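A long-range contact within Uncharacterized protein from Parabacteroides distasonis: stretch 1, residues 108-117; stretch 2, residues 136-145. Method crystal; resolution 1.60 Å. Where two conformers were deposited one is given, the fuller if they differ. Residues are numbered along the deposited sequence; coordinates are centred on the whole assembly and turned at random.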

ATOM      1  N   ASP A 108      14.798  14.618  -9.475  1.00 24.41           N
ATOM      2  CA  ASP A 108      15.359  13.757 -10.513  0.67 24.52           C
ATOM      3  C   ASP A 108      14.286  13.036 -11.319  1.00 22.97           C
ATOM      4  O   ASP A 108      14.550  12.015 -11.946  1.00 22.31           O
ATOM      5  CB  ASP A 108      16.322  12.745  -9.907  0.67 25.82           C
ATOM      6  CG  ASP A 108      15.673  11.878  -8.878  0.67 26.37           C
ATOM      7  OD1 ASP A 108      14.431  11.946  -8.735  0.67 23.20           O
ATOM      8  OD2 ASP A 108      16.408  11.137  -8.208  0.67 28.06           O
ATOM      9  N   GLU A 109      13.081  13.599 -11.357  1.00 22.53           N
ATOM     10  CA  GLU A 109      12.018  12.951 -12.176  1.00 19.23           C
ATOM     11  C   GLU A 109      12.367  12.832 -13.680  1.00 20.41           C
ATOM     12  O   GLU A 109      12.109  11.794 -14.314  1.00 21.13           O
ATOM     13  CB  GLU A 109      10.704  13.716 -11.999  1.00 20.08           C
ATOM     14  CG  GLU A 109      10.149  13.475 -10.601  1.00 19.72           C
ATOM     15  CD  GLU A 109       8.795  14.099 -10.337  1.00 22.17           C
ATOM     16  OE1 GLU A 109       8.292  14.962 -11.088  1.00 20.98           O
ATOM     17  OE2 GLU A 109       8.214  13.691  -9.324  1.00 19.26           O
ATOM     18  N   GLU A 110      12.967  13.888 -14.210  1.00 22.51           N
ATOM     19  CA  GLU A 110      13.419  13.896 -15.595  1.00 22.12           C
ATOM     20  C   GLU A 110      14.525  12.866 -15.879  1.00 20.36           C
ATOM     21  O   GLU A 110      14.650  12.333 -17.016  1.00 21.23           O
ATOM     22  CB  GLU A 110      13.837  15.316 -16.001  1.00 23.17           C
ATOM     23  CG  GLU A 110      12.712  16.349 -15.867  1.00 24.65           C
ATOM     24  CD  GLU A 110      12.503  16.911 -14.465  1.00 25.01           C
ATOM     25  OE1 GLU A 110      13.299  16.603 -13.526  1.00 27.31           O
ATOM     26  OE2 GLU A 110      11.527  17.704 -14.302  1.00 26.59           O
ATOM     27  N   VAL A 111      15.365  12.632 -14.885  1.00 20.45           N
ATOM     28  CA  VAL A 111      16.383  11.578 -14.955  1.00 21.35           C
ATOM     29  C   VAL A 111      15.737  10.192 -14.964  1.00 20.24           C
ATOM     30  O   VAL A 111      16.042   9.363 -15.835  1.00 21.02           O
ATOM     31  CB  VAL A 111      17.424  11.697 -13.828  1.00 22.86           C
ATOM     32  CG1 VAL A 111      18.449  10.581 -13.948  1.00 25.62           C
ATOM     33  CG2 VAL A 111      18.094  13.071 -13.851  1.00 24.80           C
ATOM     34  N   TRP A 112      14.795   9.932 -14.054  1.00 21.02           N
ATOM     35  CA  TRP A 112      14.053   8.690 -14.122  1.00 20.06           C
ATOM     36  C   TRP A 112      13.357   8.412 -15.459  1.00 20.33           C
ATOM     37  O   TRP A 112      13.328   7.282 -15.911  1.00 20.20           O
ATOM     38  CB  TRP A 112      13.024   8.551 -12.986  1.00 21.13           C
ATOM     39  CG  TRP A 112      13.614   8.389 -11.618  1.00 22.00           C
ATOM     40  CD1 TRP A 112      13.630   9.322 -10.619  1.00 23.50           C
ATOM     41  CD2 TRP A 112      14.227   7.216 -11.085  1.00 22.66           C
ATOM     42  NE1 TRP A 112      14.245   8.809  -9.483  1.00 24.63           N
ATOM     43  CE2 TRP A 112      14.626   7.519  -9.748  1.00 24.54           C
ATOM     44  CE3 TRP A 112      14.498   5.946 -11.602  1.00 23.84           C
ATOM     45  CZ2 TRP A 112      15.247   6.577  -8.917  1.00 29.24           C
ATOM     46  CZ3 TRP A 112      15.121   5.001 -10.772  1.00 27.12           C
ATOM     47  CH2 TRP A 112      15.502   5.328  -9.455  1.00 28.91           C
ATOM     48  N   PHE A 113      12.804   9.437 -16.083  1.00 19.77           N
ATOM     49  CA  PHE A 113      12.176   9.296 -17.421  1.00 20.91           C
ATOM     50  C   PHE A 113      13.168   8.664 -18.388  1.00 20.98           C
ATOM     51  O   PHE A 113      12.863   7.724 -19.097  1.00 21.63           O
ATOM     52  CB  PHE A 113      11.742  10.686 -17.858  1.00 21.56           C
ATOM     53  CG  PHE A 113      11.072  10.769 -19.196  1.00 23.78           C
ATOM     54  CD1 PHE A 113      11.812  10.906 -20.358  1.00 23.56           C
ATOM     55  CD2 PHE A 113       9.679  10.818 -19.288  1.00 24.29           C
ATOM     56  CE1 PHE A 113      11.183  11.050 -21.592  1.00 25.18           C
ATOM     57  CE2 PHE A 113       9.053  10.977 -20.515  1.00 25.77           C
ATOM     58  CZ  PHE A 113       9.806  11.092 -21.662  1.00 26.47           C
ATOM     59  N   ASN A 114      14.383   9.198 -18.403  1.00 21.67           N
ATOM     60  CA  ASN A 114      15.451   8.630 -19.236  1.00 22.69           C
ATOM     61  C   ASN A 114      15.892   7.240 -18.806  1.00 21.54           C
ATOM     62  O   ASN A 114      16.016   6.352 -19.621  1.00 20.77           O
ATOM     63  CB  ASN A 114      16.672   9.543 -19.196  1.00 24.25           C
ATOM     64  CG  ASN A 114      16.462  10.832 -19.936  1.00 25.09           C
ATOM     65  OD1 ASN A 114      15.345  11.285 -20.122  1.00 24.09           O
ATOM     66  ND2 ASN A 114      17.553  11.439 -20.355  1.00 25.10           N
ATOM     67  N   ARG A 115      16.111   7.061 -17.497  1.00 20.82           N
ATOM     68  CA  ARG A 115      16.557   5.799 -16.929  1.00 21.41           C
ATOM     69  C   ARG A 115      15.594   4.654 -17.254  1.00 21.72           C
ATOM     70  O   ARG A 115      16.012   3.509 -17.431  1.00 20.55           O
ATOM     71  CB  ARG A 115      16.635   5.946 -15.403  1.00 23.20           C
ATOM     72  CG  ARG A 115      16.940   4.683 -14.646  1.00 27.14           C
ATOM     73  CD  ARG A 115      18.256   4.078 -15.104  1.00 32.63           C
ATOM     74  NE  ARG A 115      18.736   3.034 -14.194  1.00 36.30           N
ATOM     75  CZ  ARG A 115      19.936   2.463 -14.310  1.00 37.34           C
ATOM     76  NH1 ARG A 115      20.760   2.827 -15.288  1.00 30.09           N
ATOM     77  NH2 ARG A 115      20.320   1.555 -13.430  1.00 35.48           N
ATOM     78  N   PHE A 116      14.307   4.984 -17.322  1.00 20.10           N
ATOM     79  CA  PHE A 116      13.245   4.015 -17.635  1.00 19.21           C
ATOM     80  C   PHE A 116      13.000   3.827 -19.131  1.00 19.95           C
ATOM     81  O   PHE A 116      12.164   3.016 -19.536  1.00 19.73           O
ATOM     82  CB  PHE A 116      11.948   4.409 -16.919  1.00 19.87           C
ATOM     83  CG  PHE A 116      12.017   4.291 -15.403  1.00 19.24           C
ATOM     84  CD1 PHE A 116      12.979   3.475 -14.785  1.00 19.98           C
ATOM     85  CD2 PHE A 116      11.125   4.988 -14.603  1.00 21.89           C
ATOM     86  CE1 PHE A 116      13.015   3.329 -13.410  1.00 22.58           C
ATOM     87  CE2 PHE A 116      11.165   4.845 -13.227  1.00 21.50           C
ATOM     88  CZ  PHE A 116      12.093   4.006 -12.633  1.00 23.25           C
ATOM     89  N   ARG A 117      13.735   4.610 -19.926  1.00 20.55           N
ATOM     90  CA  ARG A 117      13.734   4.535 -21.367  1.00 21.11           C
ATOM     91  C   ARG A 117      12.349   4.837 -21.939  1.00 21.38           C
ATOM     92  O   ARG A 117      11.909   4.242 -22.918  1.00 21.60           O
ATOM     93  CB  ARG A 117      14.297   3.205 -21.829  1.00 21.70           C
ATOM     94  CG  ARG A 117      15.697   2.901 -21.296  1.00 20.97           C
ATOM     95  CD  ARG A 117      16.493   1.861 -22.114  1.00 20.54           C
ATOM     96  NE  ARG A 117      15.621   0.759 -22.523  1.00 19.08           N
ATOM     97  CZ  ARG A 117      15.210  -0.217 -21.732  1.00 20.15           C
ATOM     98  NH1 ARG A 117      15.621  -0.280 -20.474  1.00 19.76           N
ATOM     99  NH2 ARG A 117      14.329  -1.092 -22.175  1.00 19.48           N
ATOM    100  N   THR A 136      -0.949  10.742 -17.590  1.00 20.29           N
ATOM    101  CA  THR A 136      -0.177   9.500 -17.535  1.00 20.82           C
ATOM    102  C   THR A 136       1.151   9.741 -16.828  1.00 20.49           C
ATOM    103  O   THR A 136       1.533   8.993 -15.941  1.00 19.22           O
ATOM    104  CB  THR A 136       0.047   8.901 -18.943  1.00 22.68           C
ATOM    105  OG1 THR A 136      -1.225   8.560 -19.520  1.00 23.55           O
ATOM    106  CG2 THR A 136       0.981   7.680 -18.915  1.00 21.58           C
ATOM    107  N   LEU A 137       1.863  10.783 -17.214  1.00 20.74           N
ATOM    108  CA  LEU A 137       3.161  11.039 -16.579  1.00 21.31           C
ATOM    109  C   LEU A 137       3.030  11.422 -15.121  1.00 21.43           C
ATOM    110  O   LEU A 137       3.859  11.027 -14.328  1.00 20.40           O
ATOM    111  CB  LEU A 137       3.946  12.128 -17.319  1.00 25.92           C
ATOM    112  CG  LEU A 137       5.468  12.074 -17.170  1.00 26.65           C
ATOM    113  CD1 LEU A 137       6.074  10.802 -17.713  1.00 26.93           C
ATOM    114  CD2 LEU A 137       6.113  13.273 -17.852  1.00 30.86           C
ATOM    115  N   ASP A 138       1.996  12.182 -14.785  1.00 21.56           N
ATOM    116  CA  ASP A 138       1.674  12.497 -13.406  1.00 21.51           C
ATOM    117  C   ASP A 138       1.540  11.208 -12.584  1.00 19.82           C
ATOM    118  O   ASP A 138       2.143  11.056 -11.512  1.00 18.43           O
ATOM    119  CB  ASP A 138       0.349  13.301 -13.332  1.00 23.85           C
ATOM    120  CG  ASP A 138      -0.066  13.667 -11.896  1.00 30.57           C
ATOM    121  OD1 ASP A 138       0.669  14.391 -11.226  1.00 32.85           O
ATOM    122  OD2 ASP A 138      -1.137  13.209 -11.411  1.00 36.04           O
ATOM    123  N   GLN A 139       0.740  10.267 -13.080  1.00 18.85           N
ATOM    124  CA  GLN A 139       0.600   8.989 -12.418  1.00 18.03           C
ATOM    125  C   GLN A 139       1.898   8.236 -12.268  1.00 17.85           C
ATOM    126  O   GLN A 139       2.158   7.633 -11.224  1.00 17.47           O
ATOM    127  CB  GLN A 139      -0.406   8.064 -13.127  1.00 20.13           C
ATOM    128  CG  GLN A 139      -1.866   8.490 -12.969  1.00 20.39           C
ATOM    129  CD  GLN A 139      -2.335   8.541 -11.536  1.00 18.92           C
ATOM    130  OE1 GLN A 139      -2.198   7.587 -10.803  1.00 19.32           O
ATOM    131  NE2 GLN A 139      -2.880   9.664 -11.132  1.00 21.34           N
ATOM    132  N   TYR A 140       2.689   8.258 -13.328  1.00 19.39           N
ATOM    133  CA  TYR A 140       3.998   7.583 -13.363  1.00 18.48           C
ATOM    134  C   TYR A 140       4.923   8.099 -12.283  1.00 18.48           C
ATOM    135  O   TYR A 140       5.554   7.294 -11.589  1.00 17.50           O
ATOM    136  CB  TYR A 140       4.645   7.850 -14.697  1.00 19.74           C
ATOM    137  CG  TYR A 140       5.773   6.927 -15.119  1.00 17.93           C
ATOM    138  CD1 TYR A 140       5.632   5.537 -15.156  1.00 20.24           C
ATOM    139  CD2 TYR A 140       6.933   7.484 -15.636  1.00 19.12           C
ATOM    140  CE1 TYR A 140       6.639   4.729 -15.661  1.00 19.99           C
ATOM    141  CE2 TYR A 140       7.954   6.684 -16.127  1.00 19.04           C
ATOM    142  CZ  TYR A 140       7.803   5.331 -16.172  1.00 20.39           C
ATOM    143  OH  TYR A 140       8.825   4.561 -16.689  1.00 21.07           O
ATOM    144  N   PHE A 141       5.012   9.424 -12.098  1.00 18.35           N
ATOM    145  CA  PHE A 141       5.888   9.912 -11.039  1.00 17.90           C
ATOM    146  C   PHE A 141       5.345   9.638  -9.639  1.00 17.33           C
ATOM    147  O   PHE A 141       6.109   9.400  -8.718  1.00 18.27           O
ATOM    148  CB  PHE A 141       6.241  11.365 -11.182  1.00 20.44           C
ATOM    149  CG  PHE A 141       6.996  11.674 -12.455  1.00 21.47           C
ATOM    150  CD1 PHE A 141       8.066  10.886 -12.850  1.00 25.55           C
ATOM    151  CD2 PHE A 141       6.654  12.765 -13.197  1.00 26.79           C
ATOM    152  CE1 PHE A 141       8.781  11.216 -14.005  1.00 26.48           C
ATOM    153  CE2 PHE A 141       7.352  13.090 -14.357  1.00 31.17           C
ATOM    154  CZ  PHE A 141       8.402  12.299 -14.755  1.00 27.25           C
ATOM    155  N   ARG A 142       4.017   9.626  -9.515  1.00 18.89           N
ATOM    156  CA  ARG A 142       3.386   9.415  -8.213  1.00 18.97           C
ATOM    157  C   ARG A 142       3.302   7.956  -7.813  1.00 18.29           C
ATOM    158  O   ARG A 142       2.915   7.683  -6.666  1.00 19.07           O
ATOM    159  CB  ARG A 142       1.990  10.034  -8.191  1.00 18.01           C
ATOM    160  CG  ARG A 142       2.060  11.549  -8.351  1.00 18.48           C
ATOM    161  CD  ARG A 142       0.676  12.199  -8.226  1.00 20.31           C
ATOM    162  NE  ARG A 142       0.663  13.621  -8.504  1.00 18.82           N
ATOM    163  CZ  ARG A 142       1.097  14.559  -7.699  1.00 17.43           C
ATOM    164  NH1 ARG A 142       1.554  14.269  -6.485  1.00 16.97           N
ATOM    165  NH2 ARG A 142       1.029  15.824  -8.078  1.00 19.78           N
ATOM    166  N   GLN A 143       3.678   7.023  -8.685  1.00 17.00           N
ATOM    167  CA  GLN A 143       3.830   5.623  -8.253  1.00 16.84           C
ATOM    168  C   GLN A 143       5.213   5.319  -7.611  1.00 19.21           C
ATOM    169  O   GLN A 143       5.510   4.174  -7.230  1.00 19.20           O
ATOM    170  CB  GLN A 143       3.505   4.648  -9.387  1.00 19.85           C
ATOM    171  CG  GLN A 143       4.544   4.501 -10.460  1.00 18.82           C
ATOM    172  CD  GLN A 143       4.129   3.465 -11.507  1.00 21.34           C
ATOM    173  OE1 GLN A 143       3.016   3.516 -12.031  1.00 23.16           O
ATOM    174  NE2 GLN A 143       5.027   2.533 -11.808  1.00 20.93           N
HETATM  175  N   MSE A 144       6.044   6.360  -7.460  1.00 17.27           N
HETATM  176  CA  MSE A 144       7.290   6.230  -6.725  0.50 17.20           C
HETATM  177  C   MSE A 144       7.002   6.454  -5.260  1.00 17.39           C
HETATM  178  O   MSE A 144       6.088   7.212  -4.892  1.00 17.42           O
HETATM  179  CB  MSE A 144       8.291   7.260  -7.247  0.50 17.06           C
HETATM  180  CG  MSE A 144       8.575   7.103  -8.724  0.50 17.11           C
HETATM  181 SE   MSE A 144       9.727   8.569  -9.264  0.38 22.99          SE
HETATM  182  CE  MSE A 144      10.148   7.770 -11.025  0.50 19.70           C
ATOM    183  N   THR A 145       7.761   5.778  -4.408  1.00 17.73           N
ATOM    184  CA  THR A 145       7.654   5.938  -2.948  1.00 17.74           C
ATOM    185  C   THR A 145       9.052   5.663  -2.370  1.00 17.28           C
ATOM    186  O   THR A 145       9.783   4.855  -2.918  1.00 18.36           O
ATOM    187  CB  THR A 145       6.529   5.026  -2.377  1.00 16.69           C
ATOM    188  OG1 THR A 145       6.067   5.536  -1.140  1.00 17.72           O
ATOM    189  CG2 THR A 145       6.941   3.613  -2.202  1.00 16.56           C
TER

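The contact between the two stretches centres on the selenomethionine at Met144, just beyond the helical part of stretch 2. Its extended side chain (chi1 m, chi2 and chi3 t) carries the terminal methyl onto one face of the Trp112 indole. Met144 CE lies 3.6 Å from Trp112 CB, and both CE and SE sit over the five-membered ring, SE 4.5 Å from its centroid, so that a CH-pi contact and a sulfur-aromatic contact share the same face. The same methyl meets the next turn of stretch 1, with Met144 CE 3.8 Å from Phe116 CE2. A long, unbranched, polarizable side chain suits this position, since its tip reaches two aromatic residues at once.

Phe116 also packs against Tyr140. Their rings meet obliquely, with planes at 74° and centroids 5.9 Å apart; Phe116 CD2 approaches Tyr140 CZ to 3.7 Å and Tyr140 OH to 3.1 Å. The CA-to-CB bond of Tyr140 points sideways, but its t rotamer brings the end of the ring nearer to stretch 1. Farther along, Leu137 CD1 touches the edge of the Phe113 ring at CD2, 3.9 Å away, a purely apolar contact.

Phe141, which loses more area to the contact than any other residue, meets the polar edge at Glu109. Glu109 CB lies over the Phe141 ring face, 3.8 Å from the centroid of that ring, and the backbone Glu109 O comes within 3.4 Å of Phe141 CE1. The buried carboxylate passes close to the ring, with Glu109 OE1 3.5 Å from Phe141 CD2, while both of its oxygens find hydrogen bonds elsewhere in the structure. Glu109 thus offers its aliphatic portion to the aromatic face without leaving its charge unsatisfied. No hydrogen bond joins the two stretches: packing alone buries 420 Å², summed over both sides.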